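Local coordinates for protein DNA-(apurinic or apyrimidinic site) endonuclease 2 (Xenopus laevis, PDB 6WCD) that acts as a weak apurinic/apyrimidinic endonuclease in base excision repair and trims DNA with 3'-5' exonuclease activity, using magnesium or manganese, at residues A[236-248]-A[275-289]. Sequence-based numbering, arbitrary orientation.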
# COMPACT_ATOMS: atom_id res chain seq x y z
N SER A 236 -2.75 20.35 -8.87
CA SER A 236 -2.38 21.13 -7.70
C SER A 236 -1.74 20.22 -6.65
O SER A 236 -0.98 20.64 -5.83
CB SER A 236 -3.62 21.79 -7.12
OG SER A 236 -3.44 22.17 -5.77
N GLY A 237 -2.11 18.92 -6.62
CA GLY A 237 -1.63 17.90 -5.72
C GLY A 237 -0.12 17.69 -5.82
O GLY A 237 0.53 17.98 -6.83
N LEU A 238 0.40 17.09 -4.77
CA LEU A 238 1.83 16.89 -4.59
C LEU A 238 2.28 15.52 -5.06
O LEU A 238 3.50 15.26 -5.09
CB LEU A 238 2.19 17.06 -3.13
CG LEU A 238 1.84 18.45 -2.58
CD1 LEU A 238 2.03 18.44 -1.07
CD2 LEU A 238 2.70 19.50 -3.23
N PHE A 239 1.36 14.64 -5.41
CA PHE A 239 1.63 13.25 -5.79
C PHE A 239 1.21 12.99 -7.22
O PHE A 239 0.23 13.55 -7.70
CB PHE A 239 0.91 12.31 -4.81
CG PHE A 239 1.53 12.28 -3.46
CD1 PHE A 239 1.20 13.22 -2.47
CD2 PHE A 239 2.52 11.39 -3.18
CE1 PHE A 239 1.89 13.20 -1.22
CE2 PHE A 239 3.17 11.36 -1.95
CZ PHE A 239 2.88 12.30 -0.99
N TYR A 240 1.96 12.14 -7.93
CA TYR A 240 1.58 11.70 -9.25
C TYR A 240 1.18 10.21 -9.20
O TYR A 240 1.82 9.40 -8.52
CB TYR A 240 2.74 11.81 -10.24
CG TYR A 240 3.11 13.17 -10.74
CD1 TYR A 240 2.25 14.24 -10.63
CD2 TYR A 240 4.33 13.36 -11.38
CE1 TYR A 240 2.59 15.47 -11.11
CE2 TYR A 240 4.69 14.59 -11.88
CZ TYR A 240 3.81 15.65 -11.74
OH TYR A 240 4.15 16.89 -12.23
N ASP A 241 0.18 9.89 -10.00
CA ASP A 241 -0.20 8.51 -10.35
C ASP A 241 0.83 7.97 -11.33
O ASP A 241 0.84 8.34 -12.51
CB ASP A 241 -1.59 8.57 -10.96
CG ASP A 241 -2.17 7.22 -11.35
OD1 ASP A 241 -1.47 6.20 -11.40
OD2 ASP A 241 -3.38 7.21 -11.68
N SER A 242 1.75 7.14 -10.85
CA SER A 242 2.91 6.83 -11.68
C SER A 242 2.52 6.06 -12.92
O SER A 242 3.14 6.21 -13.97
CB SER A 242 3.96 6.06 -10.86
OG SER A 242 3.54 4.75 -10.44
N PHE A 243 1.55 5.16 -12.82
CA PHE A 243 1.13 4.45 -14.01
C PHE A 243 0.77 5.42 -15.13
O PHE A 243 1.15 5.23 -16.28
CB PHE A 243 -0.06 3.53 -13.74
CG PHE A 243 -0.56 2.78 -14.96
CD1 PHE A 243 0.19 1.80 -15.57
CD2 PHE A 243 -1.80 3.07 -15.49
CE1 PHE A 243 -0.24 1.19 -16.73
CE2 PHE A 243 -2.25 2.46 -16.61
CZ PHE A 243 -1.49 1.51 -17.24
N ARG A 244 0.02 6.49 -14.80
CA ARG A 244 -0.41 7.40 -15.84
C ARG A 244 0.66 8.39 -16.26
O ARG A 244 0.58 8.97 -17.34
CB ARG A 244 -1.67 8.16 -15.37
CG ARG A 244 -2.87 7.28 -15.34
CD ARG A 244 -3.27 6.72 -16.70
NE ARG A 244 -4.44 5.86 -16.56
CZ ARG A 244 -4.84 4.99 -17.48
NH1 ARG A 244 -4.14 4.77 -18.58
NH2 ARG A 244 -5.92 4.27 -17.25
N TYR A 245 1.69 8.58 -15.44
CA TYR A 245 2.83 9.36 -15.87
C TYR A 245 3.47 8.70 -17.09
O TYR A 245 3.91 9.37 -18.01
CB TYR A 245 3.83 9.48 -14.71
CG TYR A 245 5.01 10.39 -14.98
CD1 TYR A 245 6.22 9.87 -15.41
CD2 TYR A 245 4.92 11.75 -14.76
CE1 TYR A 245 7.32 10.69 -15.64
CE2 TYR A 245 6.01 12.56 -14.98
CZ TYR A 245 7.18 12.04 -15.43
OH TYR A 245 8.26 12.87 -15.66
N PHE A 246 3.51 7.35 -17.08
CA PHE A 246 4.18 6.64 -18.17
C PHE A 246 3.22 6.13 -19.23
O PHE A 246 3.65 5.91 -20.36
CB PHE A 246 5.01 5.49 -17.58
CG PHE A 246 6.18 5.96 -16.76
CD1 PHE A 246 7.31 6.44 -17.38
CD2 PHE A 246 6.12 5.95 -15.39
CE1 PHE A 246 8.39 6.87 -16.63
CE2 PHE A 246 7.19 6.38 -14.67
CZ PHE A 246 8.30 6.84 -15.28
N HIS A 247 1.94 5.93 -18.89
CA HIS A 247 0.95 5.34 -19.80
C HIS A 247 -0.34 6.14 -19.77
O HIS A 247 -1.39 5.65 -19.34
CB HIS A 247 0.72 3.89 -19.39
CG HIS A 247 1.99 3.12 -19.36
ND1 HIS A 247 2.67 2.80 -20.51
CD2 HIS A 247 2.76 2.72 -18.32
CE1 HIS A 247 3.81 2.20 -20.18
NE2 HIS A 247 3.89 2.13 -18.86
N PRO A 248 -0.28 7.40 -20.16
CA PRO A 248 -1.42 8.30 -19.90
C PRO A 248 -2.68 7.95 -20.67
O PRO A 248 -3.77 8.37 -20.23
CB PRO A 248 -0.90 9.68 -20.34
CG PRO A 248 0.26 9.39 -21.22
CD PRO A 248 0.89 8.14 -20.67
N ILE A 275 0.43 3.11 -7.58
CA ILE A 275 1.72 3.48 -7.00
C ILE A 275 1.84 4.98 -7.19
O ILE A 275 2.07 5.49 -8.30
CB ILE A 275 2.90 2.71 -7.62
CG1 ILE A 275 2.69 1.23 -7.38
CG2 ILE A 275 4.20 3.25 -7.05
CD1 ILE A 275 3.70 0.32 -8.09
N LEU A 276 1.62 5.73 -6.12
CA LEU A 276 1.67 7.19 -6.14
C LEU A 276 3.01 7.62 -5.58
O LEU A 276 3.53 7.02 -4.65
CB LEU A 276 0.53 7.78 -5.29
CG LEU A 276 -0.86 7.24 -5.57
CD1 LEU A 276 -1.77 7.91 -4.54
CD2 LEU A 276 -1.28 7.47 -6.99
N GLY A 277 3.63 8.62 -6.18
CA GLY A 277 4.89 9.13 -5.66
C GLY A 277 4.87 10.64 -5.69
O GLY A 277 4.19 11.25 -6.50
N ASN A 278 5.68 11.25 -4.84
CA ASN A 278 5.76 12.69 -4.95
C ASN A 278 6.35 13.09 -6.31
O ASN A 278 7.13 12.32 -6.92
CB ASN A 278 6.57 13.29 -3.80
CG ASN A 278 7.96 12.72 -3.70
OD1 ASN A 278 8.13 11.57 -3.29
ND2 ASN A 278 8.96 13.55 -3.98
N ARG A 279 6.00 14.29 -6.77
CA ARG A 279 6.34 14.71 -8.13
C ARG A 279 7.82 14.49 -8.43
O ARG A 279 8.18 13.90 -9.46
CB ARG A 279 5.96 16.16 -8.35
CG ARG A 279 4.44 16.42 -8.22
CD ARG A 279 4.13 17.77 -8.86
NE ARG A 279 2.74 18.18 -8.75
CZ ARG A 279 2.09 18.89 -9.68
NH1 ARG A 279 2.67 19.24 -10.81
NH2 ARG A 279 0.82 19.25 -9.48
N GLU A 280 8.71 14.98 -7.55
CA GLU A 280 10.13 14.91 -7.84
C GLU A 280 10.63 13.46 -7.97
O GLU A 280 11.50 13.15 -8.80
CB GLU A 280 10.93 15.66 -6.78
CG GLU A 280 12.38 15.89 -7.16
CD GLU A 280 13.20 16.53 -6.06
OE1 GLU A 280 14.39 16.17 -5.90
OE2 GLU A 280 12.66 17.40 -5.35
N LEU A 281 10.14 12.57 -7.12
CA LEU A 281 10.52 11.16 -7.17
C LEU A 281 10.12 10.53 -8.48
O LEU A 281 10.93 9.84 -9.11
CB LEU A 281 9.85 10.42 -6.01
CG LEU A 281 10.18 8.93 -5.90
CD1 LEU A 281 11.66 8.72 -5.50
CD2 LEU A 281 9.19 8.25 -4.91
N VAL A 282 8.89 10.73 -8.91
CA VAL A 282 8.43 10.11 -10.15
C VAL A 282 9.22 10.66 -11.34
O VAL A 282 9.65 9.91 -12.21
CB VAL A 282 6.91 10.28 -10.30
CG1 VAL A 282 6.41 9.77 -11.66
CG2 VAL A 282 6.21 9.58 -9.20
N GLU A 283 9.39 11.99 -11.41
CA GLU A 283 10.07 12.63 -12.54
C GLU A 283 11.54 12.24 -12.60
O GLU A 283 12.09 12.11 -13.70
CB GLU A 283 9.95 14.14 -12.45
CG GLU A 283 8.55 14.66 -12.66
CD GLU A 283 8.42 16.18 -12.39
OE1 GLU A 283 9.36 16.77 -11.82
OE2 GLU A 283 7.36 16.76 -12.72
N SER A 284 12.21 12.14 -11.46
CA SER A 284 13.66 11.95 -11.49
C SER A 284 14.12 10.52 -11.23
O SER A 284 15.24 10.18 -11.64
CB SER A 284 14.34 12.85 -10.46
OG SER A 284 14.07 14.19 -10.76
N GLU A 285 13.35 9.69 -10.54
CA GLU A 285 13.83 8.37 -10.17
C GLU A 285 13.05 7.22 -10.78
O GLU A 285 13.56 6.10 -10.77
CB GLU A 285 13.84 8.20 -8.66
CG GLU A 285 14.66 9.32 -7.92
CD GLU A 285 16.15 9.33 -8.19
OE1 GLU A 285 16.70 8.25 -8.52
OE2 GLU A 285 16.80 10.41 -8.06
N PHE A 286 11.84 7.43 -11.26
CA PHE A 286 11.10 6.32 -11.85
C PHE A 286 11.52 6.08 -13.30
O PHE A 286 11.78 7.02 -14.05
CB PHE A 286 9.57 6.56 -11.82
CG PHE A 286 8.88 6.18 -10.55
CD1 PHE A 286 9.29 6.59 -9.31
CD2 PHE A 286 7.71 5.41 -10.61
CE1 PHE A 286 8.57 6.24 -8.15
CE2 PHE A 286 7.00 5.06 -9.46
CZ PHE A 286 7.44 5.48 -8.24
N LEU A 287 11.56 4.80 -13.67
CA LEU A 287 11.72 4.38 -15.04
C LEU A 287 10.41 3.93 -15.69
O LEU A 287 10.26 4.11 -16.92
CB LEU A 287 12.76 3.24 -15.12
CG LEU A 287 14.18 3.67 -14.80
CD1 LEU A 287 15.01 2.44 -14.49
CD2 LEU A 287 14.82 4.46 -15.91
N ASP A 288 9.55 3.26 -14.94
CA ASP A 288 8.29 2.78 -15.48
C ASP A 288 7.38 2.41 -14.32
O ASP A 288 7.82 2.27 -13.18
CB ASP A 288 8.51 1.60 -16.41
CG ASP A 288 7.37 1.36 -17.42
OD1 ASP A 288 6.34 2.09 -17.45
OD2 ASP A 288 7.55 0.42 -18.25
N SER A 289 6.09 2.27 -14.63
CA SER A 289 5.08 1.81 -13.69
C SER A 289 4.06 1.08 -14.54
O SER A 289 3.59 1.65 -15.53
CB SER A 289 4.46 2.99 -12.97
OG SER A 289 3.49 2.57 -12.05
O HOH W 1 -0.14 4.10 -10.33
O HOH W 2 10.55 12.25 -16.11
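Tyr240 lays one ring face against the aliphatic part of Arg279, whose CG sits 3.8 Å from the ring centroid in a CH-pi contact. The arginine chain runs extended from CG to NE and crosses the tyrosine side chain at about a right angle, ring and guanidinium planes 45° apart, then holds Gly237 O side-on through NE (2.9 Å) and NH2, the oxygen lying in the guanidinium plane. The phenol OH donates to Glu283 OE2 on its anti side and takes a weak bond from Arg279 NH1, so one hydroxyl links two residues of helix 279-285. A phenylalanine in place of Tyr240 would probably leave Glu283 OE2 without this donor and Arg279 NH1 without its weak acceptor. Further along, Val282 CG1 points into one face of the Tyr245 ring, and the Phe246 ring is sandwiched between Asp288 CA, 3.8 Å from its centroid, and Tyr245 CD1.

The backbone of Tyr240 joins Gly277 in an antiparallel hydrogen-bonded pair. Ser242 OG, placed between its backbone N and carbonyl carbon (chi1 66°), reaches back to Ile275 O at 2.7 Å; Ser289 OG lies 2.7 Å from the same hydroxyl. At the far end His247 NE2 donates to the syn lone pair of Asp288 OD1 (2.8 Å). Water 1 joins Asp241 OD1 to Phe243 N and Ile275 N, while Asp241 OD2 pairs with Arg271.

Helix 279-285 thus links strands of the two sheets of this DNase I-like catalytic domain. Polar grips are set among the aromatic contacts, and buried Ser242 OG is satisfied by Ile275 O, which also accepts from Ser242 N.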